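Local coordinates for protein UDP-glucose:anthocyanidin 3-O-glucosyltransferase (Clitoria ternatea, PDB 4REN) that is a plant glycosyltransferase of the GT-B fold, built from two Rossmann-like domains that face each other across a ligand-binding cleft, at residues P19-L24 with I132-N137. Numbering follows the deposited sequence.
Sequences PPLLNL and IAFWPN. With P5M (2-(3,4-dihydroxy-5-methoxyphenyl)-3,5,7-trihydroxychromenium), chain B.
The ring of F134 takes L21 CD1 over one face, 4.0 Å from the ring centroid in a CH-pi contact, while P136 N lies above the opposite face. At the edge, in the ring plane, sits P20 CB, 3.9 Å from F134 CZ. L24 CD2 comes in obliquely, 3.8 Å from F134 CD1. Phenylalanine suits this place because one flat, apolar side chain spans the gap from strand to helix and meets three helix residues. The leucines are long and branched enough to reach it: with CG of L21 turned anti to the backbone N (chi1 -176°), a methyl is laid on the ring. P20 fits the first turn of a helix, where its missing N-H costs no helical bond, and its compact ring also packs on P136, with CB of P20 4.2 Å from CB of P136. Past the strand end, N137 CG lies 3.6 Å from O30 of the bound P5M; P5M is hydrogen-bonded to H17. Helix 19-31 packs against part of one face of the parallel sheet of this Rossmann-like domain, where strand 131-135 lies between 110-114 and 208-211; L21 also touches I112, and L24 reaches V210 and L439 of helix 431-444.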
ATOM      1  N   PRO A  19      -2.817  -3.514   8.407  1.00 26.07           N
ATOM      2  CA  PRO A  19      -2.758  -2.281   9.203  1.00 25.58           C
ATOM      3  C   PRO A  19      -3.610  -1.102   8.696  1.00 26.40           C
ATOM      4  O   PRO A  19      -4.242  -0.457   9.533  1.00 29.05           O
ATOM      5  CB  PRO A  19      -1.266  -1.924   9.184  1.00 24.22           C
ATOM      6  CG  PRO A  19      -0.579  -3.221   8.990  1.00 22.50           C
ATOM      7  CD  PRO A  19      -1.465  -3.992   8.057  1.00 23.52           C
ATOM      8  N   PRO A  20      -3.638  -0.823   7.374  1.00 24.82           N
ATOM      9  CA  PRO A  20      -4.397   0.364   6.964  1.00 23.74           C
ATOM     10  C   PRO A  20      -5.903   0.247   7.191  1.00 23.96           C
ATOM     11  O   PRO A  20      -6.560   1.277   7.342  1.00 24.95           O
ATOM     12  CB  PRO A  20      -4.113   0.460   5.459  1.00 21.32           C
ATOM     13  CG  PRO A  20      -2.880  -0.329   5.243  1.00 20.17           C
ATOM     14  CD  PRO A  20      -2.973  -1.449   6.217  1.00 21.50           C
ATOM     15  N   LEU A  21      -6.444  -0.969   7.204  1.00 23.78           N
ATOM     16  CA  LEU A  21      -7.880  -1.145   7.428  1.00 22.99           C
ATOM     17  C   LEU A  21      -8.245  -1.127   8.912  1.00 23.09           C
ATOM     18  O   LEU A  21      -9.263  -0.551   9.294  1.00 24.90           O
ATOM     19  CB  LEU A  21      -8.395  -2.425   6.764  1.00 20.47           C
ATOM     20  CG  LEU A  21      -9.909  -2.625   6.860  1.00 17.67           C
ATOM     21  CD1 LEU A  21     -10.637  -1.382   6.396  1.00 18.72           C
ATOM     22  CD2 LEU A  21     -10.337  -3.813   6.037  1.00 16.62           C
ATOM     23  N   LEU A  22      -7.420  -1.761   9.742  1.00 23.11           N
ATOM     24  CA  LEU A  22      -7.601  -1.685  11.189  1.00 23.66           C
ATOM     25  C   LEU A  22      -7.489  -0.233  11.646  1.00 25.70           C
ATOM     26  O   LEU A  22      -8.203   0.201  12.550  1.00 24.32           O
ATOM     27  CB  LEU A  22      -6.571  -2.555  11.913  1.00 22.53           C
ATOM     28  CG  LEU A  22      -6.566  -2.470  13.442  1.00 22.15           C
ATOM     29  CD1 LEU A  22      -7.930  -2.824  13.989  1.00 22.61           C
ATOM     30  CD2 LEU A  22      -5.506  -3.376  14.040  1.00 22.54           C
ATOM     31  N   ASN A  23      -6.595   0.514  11.003  1.00 27.70           N
ATOM     32  CA  ASN A  23      -6.403   1.926  11.307  1.00 29.76           C
ATOM     33  C   ASN A  23      -7.681   2.733  11.097  1.00 30.08           C
ATOM     34  O   ASN A  23      -8.006   3.617  11.892  1.00 32.43           O
ATOM     35  CB  ASN A  23      -5.283   2.498  10.434  1.00 31.95           C
ATOM     36  CG  ASN A  23      -4.812   3.861  10.905  1.00 35.61           C
ATOM     37  OD1 ASN A  23      -4.592   4.076  12.097  1.00 37.45           O
ATOM     38  ND2 ASN A  23      -4.658   4.791   9.969  1.00 37.25           N
ATOM     39  N   LEU A  24      -8.400   2.419  10.023  1.00 27.12           N
ATOM     40  CA  LEU A  24      -9.646   3.107   9.701  1.00 23.67           C
ATOM     41  C   LEU A  24     -10.747   2.719  10.678  1.00 25.15           C
ATOM     42  O   LEU A  24     -11.501   3.574  11.148  1.00 27.82           O
ATOM     43  CB  LEU A  24     -10.075   2.792   8.268  1.00 20.50           C
ATOM     44  CG  LEU A  24     -11.410   3.369   7.794  1.00 20.49           C
ATOM     45  CD1 LEU A  24     -11.390   4.884   7.848  1.00 14.97           C
ATOM     46  CD2 LEU A  24     -11.742   2.885   6.390  1.00 14.28           C
ATOM     47  N   ILE A 132     -19.075  -1.005   1.430  1.00 24.26           N
ATOM     48  CA  ILE A 132     -18.050   0.029   1.354  1.00 23.73           C
ATOM     49  C   ILE A 132     -16.689  -0.577   1.029  1.00 23.90           C
ATOM     50  O   ILE A 132     -16.177  -1.405   1.778  1.00 24.58           O
ATOM     51  CB  ILE A 132     -17.968   0.820   2.672  1.00 25.42           C
ATOM     52  CG1 ILE A 132     -19.333   1.420   3.009  1.00 26.74           C
ATOM     53  CG2 ILE A 132     -16.918   1.910   2.580  1.00 25.60           C
ATOM     54  CD1 ILE A 132     -19.383   2.121   4.346  1.00 27.96           C
ATOM     55  N   ALA A 133     -16.108  -0.158  -0.093  1.00 24.12           N
ATOM     56  CA  ALA A 133     -14.831  -0.701  -0.550  1.00 21.15           C
ATOM     57  C   ALA A 133     -13.645   0.104  -0.017  1.00 21.38           C
ATOM     58  O   ALA A 133     -13.615   1.329  -0.136  1.00 22.31           O
ATOM     59  CB  ALA A 133     -14.796  -0.760  -2.071  1.00 19.16           C
ATOM     60  N   PHE A 134     -12.670  -0.588   0.567  1.00 20.93           N
ATOM     61  CA  PHE A 134     -11.463   0.061   1.065  1.00 20.68           C
ATOM     62  C   PHE A 134     -10.304  -0.144   0.093  1.00 23.36           C
ATOM     63  O   PHE A 134     -10.020  -1.271  -0.319  1.00 23.26           O
ATOM     64  CB  PHE A 134     -11.103  -0.477   2.450  1.00 19.65           C
ATOM     65  CG  PHE A 134      -9.895   0.170   3.060  1.00 20.46           C
ATOM     66  CD1 PHE A 134      -9.909   1.513   3.405  1.00 20.35           C
ATOM     67  CD2 PHE A 134      -8.749  -0.569   3.307  1.00 21.10           C
ATOM     68  CE1 PHE A 134      -8.799   2.109   3.974  1.00 20.31           C
ATOM     69  CE2 PHE A 134      -7.634   0.021   3.874  1.00 21.94           C
ATOM     70  CZ  PHE A 134      -7.661   1.362   4.209  1.00 21.40           C
ATOM     71  N   TRP A 135      -9.640   0.950  -0.274  1.00 24.02           N
ATOM     72  CA  TRP A 135      -8.569   0.901  -1.263  1.00 23.04           C
ATOM     73  C   TRP A 135      -7.229   1.362  -0.694  1.00 23.83           C
ATOM     74  O   TRP A 135      -6.909   2.553  -0.726  1.00 24.22           O
ATOM     75  CB  TRP A 135      -8.938   1.751  -2.477  1.00 22.83           C
ATOM     76  CG  TRP A 135      -8.027   1.547  -3.641  1.00 23.60           C
ATOM     77  CD1 TRP A 135      -6.965   2.322  -3.999  1.00 22.42           C
ATOM     78  CD2 TRP A 135      -8.096   0.489  -4.603  1.00 24.20           C
ATOM     79  NE1 TRP A 135      -6.369   1.814  -5.126  1.00 22.36           N
ATOM     80  CE2 TRP A 135      -7.044   0.688  -5.515  1.00 23.68           C
ATOM     81  CE3 TRP A 135      -8.945  -0.606  -4.779  1.00 24.26           C
ATOM     82  CZ2 TRP A 135      -6.822  -0.170  -6.594  1.00 25.43           C
ATOM     83  CZ3 TRP A 135      -8.723  -1.455  -5.845  1.00 24.44           C
ATOM     84  CH2 TRP A 135      -7.670  -1.233  -6.739  1.00 24.64           C
ATOM     85  N   PRO A 136      -6.438   0.410  -0.175  1.00 22.52           N
ATOM     86  CA  PRO A 136      -5.125   0.693   0.409  1.00 23.18           C
ATOM     87  C   PRO A 136      -4.005   0.626  -0.626  1.00 23.58           C
ATOM     88  O   PRO A 136      -2.833   0.595  -0.250  1.00 23.44           O
ATOM     89  CB  PRO A 136      -4.958  -0.449   1.411  1.00 23.08           C
ATOM     90  CG  PRO A 136      -5.644  -1.596   0.753  1.00 21.40           C
ATOM     91  CD  PRO A 136      -6.812  -1.007  -0.010  1.00 21.63           C
ATOM     92  N   ASN A 137      -4.357   0.600  -1.906  1.00 23.83           N
ATOM     93  CA  ASN A 137      -3.356   0.484  -2.962  1.00 26.28           C
ATOM     94  C   ASN A 137      -2.947   1.846  -3.512  1.00 26.49           C
ATOM     95  O   ASN A 137      -3.358   2.881  -2.985  1.00 28.24           O
ATOM     96  CB  ASN A 137      -3.887  -0.394  -4.096  1.00 28.22           C
ATOM     97  CG  ASN A 137      -4.546  -1.666  -3.594  1.00 28.69           C
ATOM     98  OD1 ASN A 137      -5.662  -2.002  -3.995  1.00 29.33           O
ATOM     99  ND2 ASN A 137      -3.860  -2.378  -2.708  1.00 27.48           N
TER
HETATM  100  O30 P5M B1001      -2.942  -2.846  -6.545  1.00 19.69           O
HETATM  101  C2  P5M B1001      -2.438  -4.031  -6.986  1.00 21.45           C
HETATM  102  C3  P5M B1001      -1.914  -5.046  -6.034  1.00 22.10           C
HETATM  103  C9  P5M B1001      -1.915  -4.839  -4.662  1.00 24.03           C
HETATM  104  C10 P5M B1001      -1.415  -5.827  -3.820  1.00 25.17           C
HETATM  105  O27 P5M B1001      -1.427  -5.599  -2.477  1.00 25.37           O
HETATM  106  C1  P5M B1001      -2.400  -4.315  -8.346  1.00 22.26           C
HETATM  107  C6  P5M B1001      -1.888  -5.522  -8.822  1.00 21.81           C
HETATM  108  O29 P5M B1001      -1.872  -5.751 -10.164  1.00 22.99           O
HETATM  109  C5  P5M B1001      -1.390  -6.500  -7.964  1.00 20.14           C
HETATM  110  C4  P5M B1001      -1.381  -6.311  -6.590  1.00 20.43           C
HETATM  111  O12 P5M B1001      -0.888  -7.279  -5.762  1.00 22.22           O
HETATM  112  C11 P5M B1001      -0.879  -7.098  -4.403  1.00 26.24           C
HETATM  113  C14 P5M B1001      -0.321  -8.220  -3.591  1.00 29.69           C
HETATM  114  C15 P5M B1001       0.338  -9.220  -4.297  1.00 31.70           C
HETATM  115  C16 P5M B1001       0.898 -10.319  -3.661  1.00 35.11           C
HETATM  116  O22 P5M B1001       1.542 -11.275  -4.385  1.00 39.78           O
HETATM  117  C19 P5M B1001      -0.452  -8.295  -2.203  1.00 31.63           C
HETATM  118  C18 P5M B1001       0.078  -9.358  -1.474  1.00 32.91           C
HETATM  119  O21 P5M B1001      -0.057  -9.411  -0.111  1.00 35.55           O
HETATM  120  C23 P5M B1001       0.476  -8.361   0.694  1.00 37.48           C
HETATM  121  C17 P5M B1001       0.791 -10.438  -2.192  1.00 32.21           C
HETATM  122  O24 P5M B1001       1.328 -11.506  -1.536  1.00 30.71           O